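Local coordinates for protein 4'-phospho-dehydrooxetanocin synthase (Bacillus megaterium, PDB 5UL3) that catalyses the oxidative ring contraction of dAMP to an oxetane aldehyde in oxetanocin A biosynthesis, using cobalamin, a [4Fe-4S] cluster and S-adenosylmethionine, at residues T60-E65 against I70-P75; R34-F39 against F45-I50. All coordinates share one frame; numbering follows the deposited sequence.

Contact 1 (T60-E65 against I70-P75); sequences TLYVIE and IHVFSP. With EDO (1,2-ethanediol), chain O.
His71 and Val63 face each other as a hydrogen-bonded pair in an antiparallel beta hairpin, strands 60-64 and 69-73, the inner two of a four-stranded sheet. His71 N donates a hydrogen bond to Val63 O (2.8 Å), and Val63 N returns one to His71 O; Leu61 and Phe73 repeat the pattern. Following the His71 side chain outward, CB packs against Val63 CB at 4.1 Å. CG, anti to the carbonyl carbon (chi1 -55°), lies near Val63 O, the ring leans toward the turn, and CD2 passes 3.7 Å from that oxygen. ND1 is taken by Tyr102 OH. At the tip, NE2 donates to the anti lone pair of Glu65 OE2 (2.7 Å), almost straight at 175° and in the imidazole plane; CD2 and CE1 flank that oxygen, and the carboxylate is nearly coplanar with the ring. Both ring nitrogens are engaged, fixing its rotation. On the same face, away from the turn, Val63 CG2 meets the Phe73 ring edge at CE1. On the other, Tyr62 lies beside Val72, CE2 touching Val72 CG1. At the far end Thr60 OG1 bonds Asn58 O, Ser74 OG bonds Arg77 O, and one water donates to both hydroxyls.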
# COMPACT_ATOMS: atom_id res chain seq x y z
N THR A 60 11.66 -27.83 3.98
CA THR A 60 11.71 -29.28 4.16
C THR A 60 11.97 -29.94 2.82
O THR A 60 11.36 -29.57 1.82
CB THR A 60 10.38 -29.82 4.73
OG1 THR A 60 10.06 -29.14 5.94
CG2 THR A 60 10.49 -31.32 5.03
N LEU A 61 12.86 -30.94 2.81
CA LEU A 61 13.11 -31.75 1.63
C LEU A 61 12.60 -33.17 1.85
O LEU A 61 12.90 -33.78 2.89
CB LEU A 61 14.61 -31.78 1.30
CG LEU A 61 15.04 -32.73 0.19
CD1 LEU A 61 14.45 -32.31 -1.14
CD2 LEU A 61 16.56 -32.80 0.12
N TYR A 62 11.82 -33.68 0.91
CA TYR A 62 11.43 -35.08 0.85
C TYR A 62 12.22 -35.75 -0.26
O TYR A 62 12.22 -35.28 -1.40
CB TYR A 62 9.93 -35.24 0.60
CG TYR A 62 9.09 -34.50 1.61
CD1 TYR A 62 8.80 -33.15 1.44
CD2 TYR A 62 8.59 -35.15 2.73
CE1 TYR A 62 8.03 -32.46 2.39
CE2 TYR A 62 7.83 -34.48 3.67
CZ TYR A 62 7.55 -33.14 3.49
OH TYR A 62 6.79 -32.50 4.45
N VAL A 63 12.90 -36.83 0.07
CA VAL A 63 13.57 -37.67 -0.92
C VAL A 63 12.78 -38.96 -1.00
O VAL A 63 12.75 -39.73 -0.03
CB VAL A 63 15.04 -37.93 -0.56
CG1 VAL A 63 15.75 -38.61 -1.74
CG2 VAL A 63 15.73 -36.62 -0.19
N ILE A 64 12.09 -39.17 -2.11
CA ILE A 64 11.25 -40.35 -2.30
C ILE A 64 12.11 -41.41 -2.99
O ILE A 64 12.34 -41.33 -4.20
CB ILE A 64 9.99 -40.04 -3.10
CG1 ILE A 64 9.15 -38.98 -2.37
CG2 ILE A 64 9.19 -41.30 -3.32
CD1 ILE A 64 7.89 -38.60 -3.11
N GLU A 65 12.58 -42.40 -2.23
CA GLU A 65 13.30 -43.53 -2.82
C GLU A 65 12.34 -44.34 -3.68
O GLU A 65 12.52 -44.43 -4.89
CB GLU A 65 13.94 -44.41 -1.76
CG GLU A 65 15.33 -43.99 -1.36
CD GLU A 65 16.08 -45.10 -0.66
OE1 GLU A 65 16.14 -46.22 -1.21
OE2 GLU A 65 16.61 -44.86 0.45
N ILE A 70 10.59 -43.12 2.21
CA ILE A 70 10.56 -41.66 2.04
C ILE A 70 11.42 -41.03 3.13
O ILE A 70 11.13 -41.18 4.32
CB ILE A 70 9.12 -41.12 2.11
CG1 ILE A 70 8.26 -41.70 0.99
CG2 ILE A 70 9.09 -39.57 2.11
CD1 ILE A 70 6.79 -41.39 1.14
N HIS A 71 12.47 -40.31 2.72
CA HIS A 71 13.32 -39.58 3.66
C HIS A 71 12.83 -38.15 3.78
O HIS A 71 12.44 -37.54 2.78
CB HIS A 71 14.77 -39.55 3.18
CG HIS A 71 15.36 -40.90 2.91
ND1 HIS A 71 16.07 -41.60 3.86
CD2 HIS A 71 15.35 -41.66 1.80
CE1 HIS A 71 16.47 -42.75 3.34
NE2 HIS A 71 16.04 -42.81 2.09
N VAL A 72 12.89 -37.60 4.99
CA VAL A 72 12.45 -36.23 5.24
C VAL A 72 13.55 -35.51 5.99
O VAL A 72 13.96 -35.95 7.08
CB VAL A 72 11.13 -36.19 6.03
CG1 VAL A 72 10.57 -34.75 6.06
CG2 VAL A 72 10.10 -37.15 5.42
N PHE A 73 14.00 -34.37 5.44
CA PHE A 73 15.04 -33.53 6.03
C PHE A 73 14.46 -32.17 6.39
O PHE A 73 13.86 -31.50 5.54
CB PHE A 73 16.19 -33.30 5.04
CG PHE A 73 16.92 -34.56 4.65
CD1 PHE A 73 16.51 -35.32 3.56
CD2 PHE A 73 18.04 -34.97 5.36
CE1 PHE A 73 17.20 -36.48 3.20
CE2 PHE A 73 18.73 -36.13 5.01
CZ PHE A 73 18.31 -36.88 3.93
N SER A 74 14.66 -31.74 7.63
CA SER A 74 14.15 -30.46 8.12
C SER A 74 15.26 -29.76 8.90
O SER A 74 15.27 -29.77 10.13
CB SER A 74 12.90 -30.66 8.97
OG SER A 74 12.38 -29.42 9.42
N PRO A 75 16.20 -29.12 8.20
CA PRO A 75 17.40 -28.61 8.87
C PRO A 75 17.14 -27.44 9.79
O PRO A 75 17.97 -27.19 10.68
CB PRO A 75 18.31 -28.21 7.71
CG PRO A 75 17.44 -28.05 6.54
CD PRO A 75 16.23 -28.94 6.74
C1 EDO O . 19.94 -29.26 12.13
O1 EDO O . 20.15 -29.03 10.73
C2 EDO O . 20.38 -27.98 12.85
O2 EDO O . 20.10 -28.08 14.25
O HOH W 1 9.71 -29.90 8.53

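Contact 2 (R34-F39 against F45-I50); sequences RCEELF and FDYKRI
Tyr47 has its CG between the backbone N and the carbonyl carbon (chi1 64°), which sends the ring across to the helix, while Glu36 bends at chi2 (-139°) and swings its carboxylate back to meet it. The two side chains cross at about a right angle. Tyr47 OH donates to Glu36 OE2 over 2.6 Å, reaching the oxygen on its anti side and somewhat out of the carboxylate plane. Seen from the tyrosine, that oxygen lies at the ring edge, close to the ring plane.

On one flank of this bond, Ile50 pushes its CD1 against the aliphatic part of the same glutamate, 3.5 Å from Glu36 CG, and also reaches Cys35 CB at 3.9 Å. Glu36 therefore serves two ways, with its methylene in apolar packing and its carboxylate in the polar bond. One helical turn further on, Phe39 CB rests 3.9 Å from Tyr47 CE2, and its ring runs beside that of Phe45. The two phenyls point the same way and meet rim to rim, neither over the face of the other, Phe39 CD2 to Phe45 CE2 at 3.6 Å, with their planes at 68°. Tyr13 of helix 7-21 stacks on Phe39, and His71 makes an edge-to-face contact with Phe45.

Further along, a classic beta bulge sets Lys48 and Arg49 opposite the single residue Ile64 as the chain enters the edge strand. The whole is a helix-loop-strand connection in the N-terminal part of the protein: the end of helix 28-39 packs against the segment leading into strand 49-53 of an antiparallel sheet.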
# COMPACT_ATOMS: atom_id res chain seq x y z
N ARG A 34 19.47 -27.46 -6.70
CA ARG A 34 20.64 -27.61 -5.84
C ARG A 34 20.51 -28.79 -4.90
O ARG A 34 21.52 -29.35 -4.47
CB ARG A 34 20.88 -26.32 -5.06
CG ARG A 34 21.28 -25.17 -5.95
CD ARG A 34 21.06 -23.82 -5.28
NE ARG A 34 21.25 -22.72 -6.22
CZ ARG A 34 22.15 -21.75 -6.06
NH1 ARG A 34 22.94 -21.75 -4.99
NH2 ARG A 34 22.25 -20.79 -6.96
N CYS A 35 19.27 -29.19 -4.56
CA CYS A 35 19.10 -30.38 -3.73
C CYS A 35 19.39 -31.65 -4.52
O CYS A 35 19.99 -32.60 -3.99
CB CYS A 35 17.68 -30.43 -3.15
SG CYS A 35 17.37 -29.21 -1.83
N GLU A 36 18.98 -31.70 -5.79
CA GLU A 36 19.30 -32.86 -6.62
C GLU A 36 20.80 -33.02 -6.79
O GLU A 36 21.33 -34.13 -6.66
CB GLU A 36 18.62 -32.73 -7.99
CG GLU A 36 17.12 -32.75 -7.90
CD GLU A 36 16.47 -33.57 -8.99
OE1 GLU A 36 16.01 -32.97 -9.99
OE2 GLU A 36 16.43 -34.82 -8.85
N GLU A 37 21.50 -31.91 -7.04
CA GLU A 37 22.95 -31.98 -7.23
C GLU A 37 23.67 -32.39 -5.96
O GLU A 37 24.74 -33.01 -6.02
CB GLU A 37 23.45 -30.63 -7.74
CG GLU A 37 22.83 -30.25 -9.09
CD GLU A 37 23.22 -28.86 -9.58
OE1 GLU A 37 23.52 -27.98 -8.75
OE2 GLU A 37 23.20 -28.66 -10.82
N LEU A 38 23.09 -32.09 -4.80
CA LEU A 38 23.69 -32.48 -3.53
C LEU A 38 23.49 -33.97 -3.25
O LEU A 38 24.37 -34.61 -2.65
CB LEU A 38 23.11 -31.64 -2.39
CG LEU A 38 23.29 -32.18 -0.98
CD1 LEU A 38 24.76 -32.15 -0.56
CD2 LEU A 38 22.41 -31.45 0.05
N PHE A 39 22.36 -34.53 -3.66
CA PHE A 39 22.08 -35.93 -3.37
C PHE A 39 22.58 -36.86 -4.47
O PHE A 39 22.83 -38.05 -4.20
CB PHE A 39 20.58 -36.13 -3.12
CG PHE A 39 20.19 -35.84 -1.70
CD1 PHE A 39 19.95 -34.54 -1.28
CD2 PHE A 39 20.08 -36.86 -0.77
CE1 PHE A 39 19.62 -34.27 0.04
CE2 PHE A 39 19.74 -36.60 0.54
CZ PHE A 39 19.51 -35.30 0.95
N PHE A 45 23.56 -43.59 -2.96
CA PHE A 45 22.18 -43.18 -2.72
C PHE A 45 21.50 -42.90 -4.06
O PHE A 45 21.92 -42.01 -4.80
CB PHE A 45 22.12 -41.93 -1.84
CG PHE A 45 20.77 -41.66 -1.24
CD1 PHE A 45 19.71 -42.52 -1.46
CD2 PHE A 45 20.56 -40.53 -0.46
CE1 PHE A 45 18.46 -42.27 -0.92
CE2 PHE A 45 19.31 -40.28 0.09
CZ PHE A 45 18.26 -41.15 -0.14
N ASP A 46 20.46 -43.67 -4.38
CA ASP A 46 19.62 -43.38 -5.53
C ASP A 46 18.18 -43.20 -5.08
O ASP A 46 17.72 -43.85 -4.14
CB ASP A 46 19.71 -44.48 -6.60
CG ASP A 46 19.16 -44.02 -7.95
OD1 ASP A 46 19.77 -43.11 -8.56
OD2 ASP A 46 18.13 -44.57 -8.39
N TYR A 47 17.47 -42.30 -5.77
CA TYR A 47 16.12 -41.91 -5.40
C TYR A 47 15.30 -41.70 -6.66
O TYR A 47 15.85 -41.51 -7.75
CB TYR A 47 16.12 -40.64 -4.54
CG TYR A 47 16.63 -39.41 -5.27
CD1 TYR A 47 15.77 -38.62 -6.02
CD2 TYR A 47 17.97 -39.05 -5.21
CE1 TYR A 47 16.24 -37.50 -6.69
CE2 TYR A 47 18.44 -37.93 -5.87
CZ TYR A 47 17.58 -37.16 -6.61
OH TYR A 47 18.04 -36.05 -7.28
N LYS A 48 13.98 -41.71 -6.50
CA LYS A 48 13.10 -41.54 -7.65
C LYS A 48 12.68 -40.09 -7.87
O LYS A 48 12.71 -39.60 -9.00
CB LYS A 48 11.86 -42.43 -7.50
CG LYS A 48 12.10 -43.87 -7.91
CD LYS A 48 10.79 -44.62 -8.11
CE LYS A 48 11.01 -45.93 -8.87
NZ LYS A 48 9.73 -46.63 -9.15
N ARG A 49 12.29 -39.38 -6.81
CA ARG A 49 11.94 -37.98 -6.99
C ARG A 49 12.13 -37.25 -5.67
O ARG A 49 12.26 -37.86 -4.60
CB ARG A 49 10.51 -37.81 -7.53
CG ARG A 49 9.40 -38.23 -6.59
CD ARG A 49 8.04 -38.06 -7.26
NE ARG A 49 6.97 -37.78 -6.30
CZ ARG A 49 6.56 -36.56 -5.96
NH1 ARG A 49 5.58 -36.41 -5.08
NH2 ARG A 49 7.14 -35.48 -6.48
N ILE A 50 12.19 -35.92 -5.75
CA ILE A 50 12.31 -35.08 -4.57
C ILE A 50 11.24 -34.00 -4.63
O ILE A 50 10.71 -33.67 -5.69
CB ILE A 50 13.71 -34.43 -4.42
CG1 ILE A 50 13.99 -33.47 -5.58
CG2 ILE A 50 14.80 -35.48 -4.31
CD1 ILE A 50 14.90 -32.35 -5.18

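In the fold
The two contacts follow one another along the chain, their centres about 10 Å apart, and share a sheet: strand 49-53 of contact 2 lies directly beside strand 60-64 of contact 1. Two probable backbone hydrogen bonds join them, Ile64 N to Arg49 O and Lys48 N to Ile64 O, both 2.8 Å. Leu61 CD2 packs 3.4 Å from Phe39 CE1, and Phe39, Phe45 and Tyr47 of contact 2 together lie over the face carrying Leu61, Val63, His71 and Phe73, with helix 7-21 also packing on Leu61 and Phe73. Both contacts lie away from the cobalamin and iron-sulfur sites, their centres about 38 and 41 Å from the chain's centre.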